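Local structure of multicopper oxidase (Arthrobacter sp. FB24, 3GDC) at residues Ile48-Phe54 / Gly171-Asp175; Gly177-Tyr183 / Leu213-Pro217. The protein probably acts as a laccase, using bound copper ions to oxidise phenol-type substrates with one electron at a time while reducing dioxygen to water. All coordinates share one frame. Residue numbers count along the deposited sequence, not the author numbering.

Of the segments described here, the first met from the N terminus is the hairpin tip 48-54, where strand 33-49 turns into strand 52-59. The chain then runs through 116 residues before 171-175, at the end of strand 163-172, packs against that hairpin, closing contact 1 and tying the two multicopper oxidase family regions together. Contact 2 opens two residues later: 177-183 leads into strand 182-185, and after 29 more residues 213-217 meets it. The two loops therefore follow in series, neither nested nor crossed. They are coupled sideways, with centres about 12 Å apart: strands 163-172 and 182-185 pair in one sheet, and a calcium ion takes ligands from both contacts.

Contact 1: Ile48-Phe54 / Gly171-Asp175; sequences IAPGIIF and GYNTD. With CA (calcium ion), chain H.
An apolar contact joins the tip of a beta-hairpin, Ile-48 to Phe-54 between strands 33-49 and 52-59, to Gly-171 to Asp-175, where strand 163-172 runs out into the calcium-binding loop. The hairpin turns through a type II beta turn from Ala-49 to Ile-52, closed by Ile-52 N to Ala-49 O at 2.8 Å and followed by Ile-48 N to Ile-52 O at 3.1 Å. Pro-50 (-52/117) and Gly-51 (83/1) suit its two corners, since proline fixes phi of the first and glycine easily takes the positive phi of the second. Phe-54 and Thr-174 are closest across the segments, CA to CA 6.5 Å. The aromatic pair is T-shaped: Tyr-172 (chi1 m) turns its edge to the face of Phe-54 (chi1 t), centroids 4.9 Å apart and planes at 69°. Ile-48 (chi1 p) covers a Tyr-172 face by CH-pi, CG2 lying 4.0 Å from the centroid, while its CD1 is 3.6 Å from Tyr-172 CB. A hairpin tip on a strand end thus joins two family regions, consistent with an interface between two cupredoxin-like domains. Thr-174 offers CG2 to Ile-52 CG2 at 4.1 Å; a water donates to Ile-53 O (3.0 Å) and weakly to Thr-174 O (3.4 Å). Asn-173 points away, its OD1 2.4 Å from the calcium ion and its ND2 hydrogen-bonded to Gly-177 O; Asp-175 OD1 binds at 2.5 Å.

Contact 2: Gly177-Tyr183 / Leu213-Pro217; sequences GDDNEFY and LEYDP. With CA (calcium ion), chain H.
Gly-177 begins the segment at phi/psi 78/-163, a conformation well suited to a residue without a side chain; a CB here would also be crowded by Asp-179 OD1. Asp-178 stands nearest Tyr-215, their CA atoms 6.1 Å apart, and meets it through the backbone, with O 3.4 Å from Tyr-215 CB. Asp-179 turns away and chelates calcium through its O and OD1, both at 2.4 Å, the short chi1 p side chain folding back beside its own carbonyl. Asn-180 (chi1 m) points the opposite way, its side chain wedged between Leu-213 and the edge of the Tyr-215 ring, while its N donates to a water at 2.8 Å that in turn donates to Asp-216 OD2 at 3.0 Å. Glu-181 grips the metal in bidentate fashion, OE1 and OE2 both at 2.5 Å, like Asp-179 supplying the hard carboxylate oxygens calcium prefers. With Phe-182 it forms a classic beta bulge opposite Tyr-172, where strand 182-185 begins. Tyr-183 (chi1 m) is long enough to bring its OH to Asp-216 OD2, a 2.8 Å hydrogen bond, while its CE1 lies 3.7 Å from Leu-213 CD1.

Opposite, Tyr-215 at 80/-58 is the centre of a classic gamma turn, Asp-216 N to Glu-214 O 2.9 Å and weak. Tyr-215 N also donates to Glu-214 OE2 at 2.8 Å, whereas Glu-214 OE1 bonds Thr-273 of the second subunit. Asn-173 OD1, Asp-175 OD1 and Gly-176 O complete a calcium site of seven oxygen atoms from five residues, in the loop linking paired antiparallel strands 163-172 and 182-185, probably in the second cupredoxin-like domain.

Contact 1: Ile48-Phe54 / Gly171-Asp175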
ATOM      1  N   ILE A  48     -26.200  -2.810 -13.527  1.00 20.75           N
ATOM      2  CA  ILE A  48     -24.916  -3.393 -13.123  1.00 21.22           C
ATOM      3  C   ILE A  48     -25.032  -4.776 -12.475  1.00 21.96           C
ATOM      4  O   ILE A  48     -24.095  -5.587 -12.526  1.00 21.77           O
ATOM      5  CB  ILE A  48     -24.107  -2.429 -12.216  1.00 21.25           C
ATOM      6  CG1 ILE A  48     -24.961  -1.941 -11.040  1.00 21.34           C
ATOM      7  CG2 ILE A  48     -23.591  -1.241 -13.057  1.00 20.90           C
ATOM      8  CD1 ILE A  48     -24.173  -1.471  -9.824  1.00 22.64           C
ATOM      9  N   ALA A  49     -26.184  -5.023 -11.860  1.00 22.33           N
ATOM     10  CA  ALA A  49     -26.530  -6.307 -11.272  1.00 22.95           C
ATOM     11  C   ALA A  49     -28.006  -6.547 -11.620  1.00 23.56           C
ATOM     12  O   ALA A  49     -28.741  -5.580 -11.851  1.00 23.36           O
ATOM     13  CB  ALA A  49     -26.321  -6.269  -9.766  1.00 23.05           C
ATOM     14  N   PRO A  50     -28.444  -7.824 -11.694  1.00 24.27           N
ATOM     15  CA  PRO A  50     -29.847  -8.043 -12.079  1.00 24.51           C
ATOM     16  C   PRO A  50     -30.830  -7.228 -11.232  1.00 24.39           C
ATOM     17  O   PRO A  50     -30.905  -7.405 -10.010  1.00 24.92           O
ATOM     18  CB  PRO A  50     -30.041  -9.550 -11.863  1.00 24.66           C
ATOM     19  CG  PRO A  50     -28.674 -10.125 -12.070  1.00 24.76           C
ATOM     20  CD  PRO A  50     -27.743  -9.100 -11.453  1.00 24.15           C
ATOM     21  N   GLY A  51     -31.551  -6.324 -11.891  1.00 24.10           N
ATOM     22  CA  GLY A  51     -32.556  -5.488 -11.234  1.00 24.01           C
ATOM     23  C   GLY A  51     -32.032  -4.246 -10.536  1.00 24.12           C
ATOM     24  O   GLY A  51     -32.809  -3.484  -9.949  1.00 23.78           O
ATOM     25  N   ILE A  52     -30.714  -4.039 -10.610  1.00 23.76           N
ATOM     26  CA  ILE A  52     -30.066  -2.913  -9.939  1.00 23.81           C
ATOM     27  C   ILE A  52     -29.641  -1.889 -10.983  1.00 23.26           C
ATOM     28  O   ILE A  52     -28.715  -2.129 -11.761  1.00 22.83           O
ATOM     29  CB  ILE A  52     -28.847  -3.372  -9.096  1.00 23.72           C
ATOM     30  CG1 ILE A  52     -29.247  -4.457  -8.078  1.00 25.17           C
ATOM     31  CG2 ILE A  52     -28.169  -2.178  -8.419  1.00 25.03           C
ATOM     32  CD1 ILE A  52     -30.232  -4.009  -6.983  1.00 27.18           C
ATOM     33  N   ILE A  53     -30.343  -0.764 -11.012  1.00 22.67           N
ATOM     34  CA  ILE A  53     -30.100   0.267 -12.013  1.00 22.74           C
ATOM     35  C   ILE A  53     -29.276   1.386 -11.402  1.00 22.97           C
ATOM     36  O   ILE A  53     -29.737   2.099 -10.507  1.00 23.45           O
ATOM     37  CB  ILE A  53     -31.403   0.843 -12.601  1.00 22.90           C
ATOM     38  CG1 ILE A  53     -32.319  -0.277 -13.129  1.00 23.03           C
ATOM     39  CG2 ILE A  53     -31.087   1.879 -13.686  1.00 22.38           C
ATOM     40  CD1 ILE A  53     -31.663  -1.219 -14.141  1.00 24.44           C
ATOM     41  N   PHE A  54     -28.050   1.520 -11.894  1.00 22.19           N
ATOM     42  CA  PHE A  54     -27.124   2.533 -11.410  1.00 21.56           C
ATOM     43  C   PHE A  54     -27.293   3.780 -12.281  1.00 21.34           C
ATOM     44  O   PHE A  54     -27.155   3.700 -13.498  1.00 21.56           O
ATOM     45  CB  PHE A  54     -25.690   1.999 -11.486  1.00 21.08           C
ATOM     46  CG  PHE A  54     -24.660   2.934 -10.914  1.00 21.04           C
ATOM     47  CD1 PHE A  54     -24.496   3.047  -9.536  1.00 20.77           C
ATOM     48  CD2 PHE A  54     -23.843   3.687 -11.756  1.00 20.08           C
ATOM     49  CE1 PHE A  54     -23.537   3.918  -8.996  1.00 22.33           C
ATOM     50  CE2 PHE A  54     -22.878   4.555 -11.224  1.00 20.43           C
ATOM     51  CZ  PHE A  54     -22.732   4.674  -9.850  1.00 20.07           C
ATOM     52  N   GLY A 171     -15.900   0.695  -8.156  1.00 15.74           N
ATOM     53  CA  GLY A 171     -16.922   0.322  -7.186  1.00 16.54           C
ATOM     54  C   GLY A 171     -18.196   1.064  -7.505  1.00 16.81           C
ATOM     55  O   GLY A 171     -18.172   2.128  -8.139  1.00 16.66           O
ATOM     56  N   TYR A 172     -19.315   0.502  -7.061  1.00 16.87           N
ATOM     57  CA  TYR A 172     -20.614   1.121  -7.256  1.00 17.21           C
ATOM     58  C   TYR A 172     -21.295   1.324  -5.921  1.00 17.91           C
ATOM     59  O   TYR A 172     -21.544   0.363  -5.193  1.00 16.68           O
ATOM     60  CB  TYR A 172     -21.503   0.277  -8.172  1.00 18.00           C
ATOM     61  CG  TYR A 172     -20.986   0.210  -9.594  1.00 17.99           C
ATOM     62  CD1 TYR A 172     -21.072   1.324 -10.436  1.00 18.62           C
ATOM     63  CD2 TYR A 172     -20.382  -0.946 -10.078  1.00 18.70           C
ATOM     64  CE1 TYR A 172     -20.586   1.279 -11.737  1.00 18.05           C
ATOM     65  CE2 TYR A 172     -19.888  -1.007 -11.384  1.00 17.89           C
ATOM     66  CZ  TYR A 172     -19.998   0.122 -12.203  1.00 18.22           C
ATOM     67  OH  TYR A 172     -19.512   0.102 -13.481  1.00 17.61           O
ATOM     68  N   ASN A 173     -21.543   2.593  -5.615  1.00 18.18           N
ATOM     69  CA  ASN A 173     -22.276   3.012  -4.434  1.00 19.32           C
ATOM     70  C   ASN A 173     -23.728   3.223  -4.850  1.00 19.99           C
ATOM     71  O   ASN A 173     -24.085   4.254  -5.438  1.00 20.39           O
ATOM     72  CB  ASN A 173     -21.650   4.295  -3.871  1.00 19.08           C
ATOM     73  CG  ASN A 173     -22.335   4.786  -2.603  1.00 20.38           C
ATOM     74  OD1 ASN A 173     -23.340   4.219  -2.155  1.00 19.03           O
ATOM     75  ND2 ASN A 173     -21.788   5.844  -2.016  1.00 21.26           N
ATOM     76  N   THR A 174     -24.560   2.226  -4.570  1.00 21.12           N
ATOM     77  CA  THR A 174     -25.932   2.216  -5.073  1.00 22.88           C
ATOM     78  C   THR A 174     -26.970   2.770  -4.085  1.00 24.17           C
ATOM     79  O   THR A 174     -28.038   3.207  -4.504  1.00 24.94           O
ATOM     80  CB  THR A 174     -26.353   0.803  -5.521  1.00 23.05           C
ATOM     81  OG1 THR A 174     -26.346  -0.070  -4.389  1.00 23.08           O
ATOM     82  CG2 THR A 174     -25.382   0.251  -6.570  1.00 23.28           C
ATOM     83  N   ASP A 175     -26.669   2.752  -2.787  1.00 25.67           N
ATOM     84  CA  ASP A 175     -27.678   3.096  -1.775  1.00 27.34           C
ATOM     85  C   ASP A 175     -27.315   4.303  -0.907  1.00 28.09           C
ATOM     86  O   ASP A 175     -27.903   4.509   0.159  1.00 28.40           O
ATOM     87  CB  ASP A 175     -28.022   1.871  -0.900  1.00 27.60           C
ATOM     88  CG  ASP A 175     -26.827   1.347  -0.090  1.00 29.13           C
ATOM     89  OD1 ASP A 175     -25.882   2.116   0.211  1.00 30.46           O
ATOM     90  OD2 ASP A 175     -26.845   0.143   0.266  1.00 31.04           O
TER
HETATM   91 CA    CA H 401     -23.539   2.688  -0.288  1.00 24.63          CA
HETATM   92  O   HOH W   1     -28.493   2.474  -7.808  1.00 35.16           O

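Contact 2: Gly177-Tyr183 / Leu213-Pro217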
ATOM      1  N   GLY A 177     -24.562   6.807   1.346  1.00 29.94           N
ATOM      2  CA  GLY A 177     -23.582   6.559   2.394  1.00 30.12           C
ATOM      3  C   GLY A 177     -22.175   6.594   1.832  1.00 30.30           C
ATOM      4  O   GLY A 177     -21.948   7.104   0.721  1.00 30.56           O
ATOM      5  N   ASP A 178     -21.236   6.051   2.599  1.00 29.83           N
ATOM      6  CA  ASP A 178     -19.815   6.128   2.273  1.00 29.77           C
ATOM      7  C   ASP A 178     -19.252   4.756   1.924  1.00 28.29           C
ATOM      8  O   ASP A 178     -18.056   4.504   2.086  1.00 28.15           O
ATOM      9  CB  ASP A 178     -19.042   6.738   3.454  1.00 30.46           C
ATOM     10  CG  ASP A 178     -18.937   5.787   4.655  1.00 33.10           C
ATOM     11  OD1 ASP A 178     -19.834   4.930   4.851  1.00 36.41           O
ATOM     12  OD2 ASP A 178     -17.944   5.901   5.412  1.00 36.50           O
ATOM     13  N   ASP A 179     -20.125   3.874   1.443  1.00 27.04           N
ATOM     14  CA  ASP A 179     -19.752   2.492   1.163  1.00 25.50           C
ATOM     15  C   ASP A 179     -20.182   2.027  -0.220  1.00 23.68           C
ATOM     16  O   ASP A 179     -21.170   2.511  -0.774  1.00 22.84           O
ATOM     17  CB  ASP A 179     -20.305   1.540   2.242  1.00 26.34           C
ATOM     18  CG  ASP A 179     -21.830   1.606   2.399  1.00 27.62           C
ATOM     19  OD1 ASP A 179     -22.506   2.489   1.815  1.00 28.26           O
ATOM     20  OD2 ASP A 179     -22.369   0.744   3.133  1.00 30.41           O
ATOM     21  N   ASN A 180     -19.424   1.087  -0.769  1.00 21.98           N
ATOM     22  CA  ASN A 180     -19.763   0.460  -2.041  1.00 20.81           C
ATOM     23  C   ASN A 180     -20.581  -0.799  -1.829  1.00 20.09           C
ATOM     24  O   ASN A 180     -20.385  -1.505  -0.839  1.00 20.56           O
ATOM     25  CB  ASN A 180     -18.491   0.110  -2.796  1.00 20.70           C
ATOM     26  CG  ASN A 180     -17.726   1.345  -3.233  1.00 20.26           C
ATOM     27  OD1 ASN A 180     -16.550   1.516  -2.904  1.00 21.72           O
ATOM     28  ND2 ASN A 180     -18.405   2.224  -3.957  1.00 18.75           N
ATOM     29  N   GLU A 181     -21.465  -1.086  -2.775  1.00 19.10           N
ATOM     30  CA  GLU A 181     -22.308  -2.290  -2.736  1.00 19.02           C
ATOM     31  C   GLU A 181     -21.843  -3.334  -3.747  1.00 18.70           C
ATOM     32  O   GLU A 181     -22.032  -4.549  -3.545  1.00 19.03           O
ATOM     33  CB  GLU A 181     -23.773  -1.913  -2.982  1.00 19.00           C
ATOM     34  CG  GLU A 181     -24.475  -1.286  -1.770  1.00 20.20           C
ATOM     35  CD  GLU A 181     -23.893   0.048  -1.347  1.00 22.08           C
ATOM     36  OE1 GLU A 181     -23.932   1.000  -2.155  1.00 22.36           O
ATOM     37  OE2 GLU A 181     -23.410   0.167  -0.192  1.00 22.75           O
ATOM     38  N   PHE A 182     -21.228  -2.863  -4.837  1.00 17.79           N
ATOM     39  CA  PHE A 182     -20.644  -3.751  -5.843  1.00 17.29           C
ATOM     40  C   PHE A 182     -19.276  -3.262  -6.315  1.00 16.67           C
ATOM     41  O   PHE A 182     -18.915  -2.094  -6.128  1.00 15.97           O
ATOM     42  CB  PHE A 182     -21.567  -3.900  -7.057  1.00 18.75           C
ATOM     43  CG  PHE A 182     -22.926  -4.452  -6.713  1.00 19.48           C
ATOM     44  CD1 PHE A 182     -23.115  -5.824  -6.572  1.00 22.08           C
ATOM     45  CD2 PHE A 182     -23.996  -3.597  -6.495  1.00 21.28           C
ATOM     46  CE1 PHE A 182     -24.373  -6.338  -6.227  1.00 24.22           C
ATOM     47  CE2 PHE A 182     -25.258  -4.105  -6.149  1.00 23.24           C
ATOM     48  CZ  PHE A 182     -25.436  -5.476  -6.021  1.00 22.56           C
ATOM     49  N   TYR A 183     -18.533  -4.175  -6.926  1.00 15.85           N
ATOM     50  CA  TYR A 183     -17.177  -3.900  -7.433  1.00 15.22           C
ATOM     51  C   TYR A 183     -17.039  -4.526  -8.798  1.00 14.99           C
ATOM     52  O   TYR A 183     -17.723  -5.498  -9.115  1.00 14.80           O
ATOM     53  CB  TYR A 183     -16.120  -4.473  -6.484  1.00 15.28           C
ATOM     54  CG  TYR A 183     -16.186  -3.889  -5.088  1.00 15.36           C
ATOM     55  CD1 TYR A 183     -15.371  -2.826  -4.722  1.00 16.20           C
ATOM     56  CD2 TYR A 183     -17.088  -4.391  -4.133  1.00 15.03           C
ATOM     57  CE1 TYR A 183     -15.426  -2.275  -3.437  1.00 16.29           C
ATOM     58  CE2 TYR A 183     -17.160  -3.845  -2.854  1.00 17.20           C
ATOM     59  CZ  TYR A 183     -16.327  -2.785  -2.511  1.00 16.28           C
ATOM     60  OH  TYR A 183     -16.380  -2.252  -1.245  1.00 17.34           O
ATOM     61  N   LEU A 213     -11.269   3.037  -7.640  1.00 15.29           N
ATOM     62  CA  LEU A 213     -12.196   2.741  -6.559  1.00 15.16           C
ATOM     63  C   LEU A 213     -12.307   3.878  -5.538  1.00 15.57           C
ATOM     64  O   LEU A 213     -11.317   4.310  -4.955  1.00 14.96           O
ATOM     65  CB  LEU A 213     -11.809   1.422  -5.874  1.00 15.05           C
ATOM     66  CG  LEU A 213     -12.634   0.995  -4.663  1.00 16.21           C
ATOM     67  CD1 LEU A 213     -14.087   0.737  -5.064  1.00 16.06           C
ATOM     68  CD2 LEU A 213     -11.986  -0.265  -4.099  1.00 15.49           C
ATOM     69  N   GLU A 214     -13.523   4.366  -5.351  1.00 16.81           N
ATOM     70  CA  GLU A 214     -13.791   5.407  -4.378  1.00 18.26           C
ATOM     71  C   GLU A 214     -14.212   4.769  -3.046  1.00 19.30           C
ATOM     72  O   GLU A 214     -14.621   3.591  -3.011  1.00 19.39           O
ATOM     73  CB  GLU A 214     -14.879   6.355  -4.918  1.00 19.11           C
ATOM     74  CG  GLU A 214     -15.177   7.575  -4.039  1.00 20.95           C
ATOM     75  CD  GLU A 214     -13.917   8.364  -3.716  1.00 23.38           C
ATOM     76  OE1 GLU A 214     -13.507   9.174  -4.576  1.00 24.38           O
ATOM     77  OE2 GLU A 214     -13.326   8.142  -2.625  1.00 24.86           O
ATOM     78  N   TYR A 215     -14.063   5.540  -1.963  1.00 19.50           N
ATOM     79  CA  TYR A 215     -14.520   5.179  -0.602  1.00 20.24           C
ATOM     80  C   TYR A 215     -13.571   4.213   0.126  1.00 20.29           C
ATOM     81  O   TYR A 215     -13.069   4.530   1.212  1.00 20.99           O
ATOM     82  CB  TYR A 215     -15.987   4.692  -0.599  1.00 20.46           C
ATOM     83  CG  TYR A 215     -16.956   5.666  -1.255  1.00 20.93           C
ATOM     84  CD1 TYR A 215     -17.240   6.899  -0.670  1.00 21.36           C
ATOM     85  CD2 TYR A 215     -17.587   5.348  -2.460  1.00 21.09           C
ATOM     86  CE1 TYR A 215     -18.112   7.796  -1.275  1.00 22.24           C
ATOM     87  CE2 TYR A 215     -18.464   6.245  -3.075  1.00 22.51           C
ATOM     88  CZ  TYR A 215     -18.724   7.460  -2.473  1.00 21.24           C
ATOM     89  OH  TYR A 215     -19.594   8.351  -3.070  1.00 24.62           O
ATOM     90  N   ASP A 216     -13.321   3.049  -0.469  1.00 19.80           N
ATOM     91  CA  ASP A 216     -12.352   2.093   0.075  1.00 20.25           C
ATOM     92  C   ASP A 216     -10.925   2.569  -0.219  1.00 19.94           C
ATOM     93  O   ASP A 216     -10.624   2.939  -1.352  1.00 19.98           O
ATOM     94  CB  ASP A 216     -12.579   0.709  -0.530  1.00 20.87           C
ATOM     95  CG  ASP A 216     -13.929   0.116  -0.152  1.00 21.46           C
ATOM     96  OD1 ASP A 216     -14.110  -0.241   1.037  1.00 24.10           O
ATOM     97  OD2 ASP A 216     -14.795  -0.013  -1.043  1.00 21.75           O
ATOM     98  N   PRO A 217     -10.039   2.559   0.795  1.00 19.59           N
ATOM     99  CA  PRO A 217      -8.715   3.166   0.598  1.00 19.03           C
ATOM    100  C   PRO A 217      -7.747   2.404  -0.319  1.00 18.65           C
ATOM    101  O   PRO A 217      -6.822   3.010  -0.858  1.00 18.58           O
ATOM    102  CB  PRO A 217      -8.147   3.247   2.023  1.00 19.05           C
ATOM    103  CG  PRO A 217      -8.846   2.153   2.772  1.00 19.43           C
ATOM    104  CD  PRO A 217     -10.213   2.022   2.162  1.00 19.77           C
TER
HETATM  105 CA    CA H 401     -23.539   2.688  -0.288  1.00 24.63          CA
HETATM  106  O   HOH W   2     -17.183   0.375   0.808  1.00 26.39           O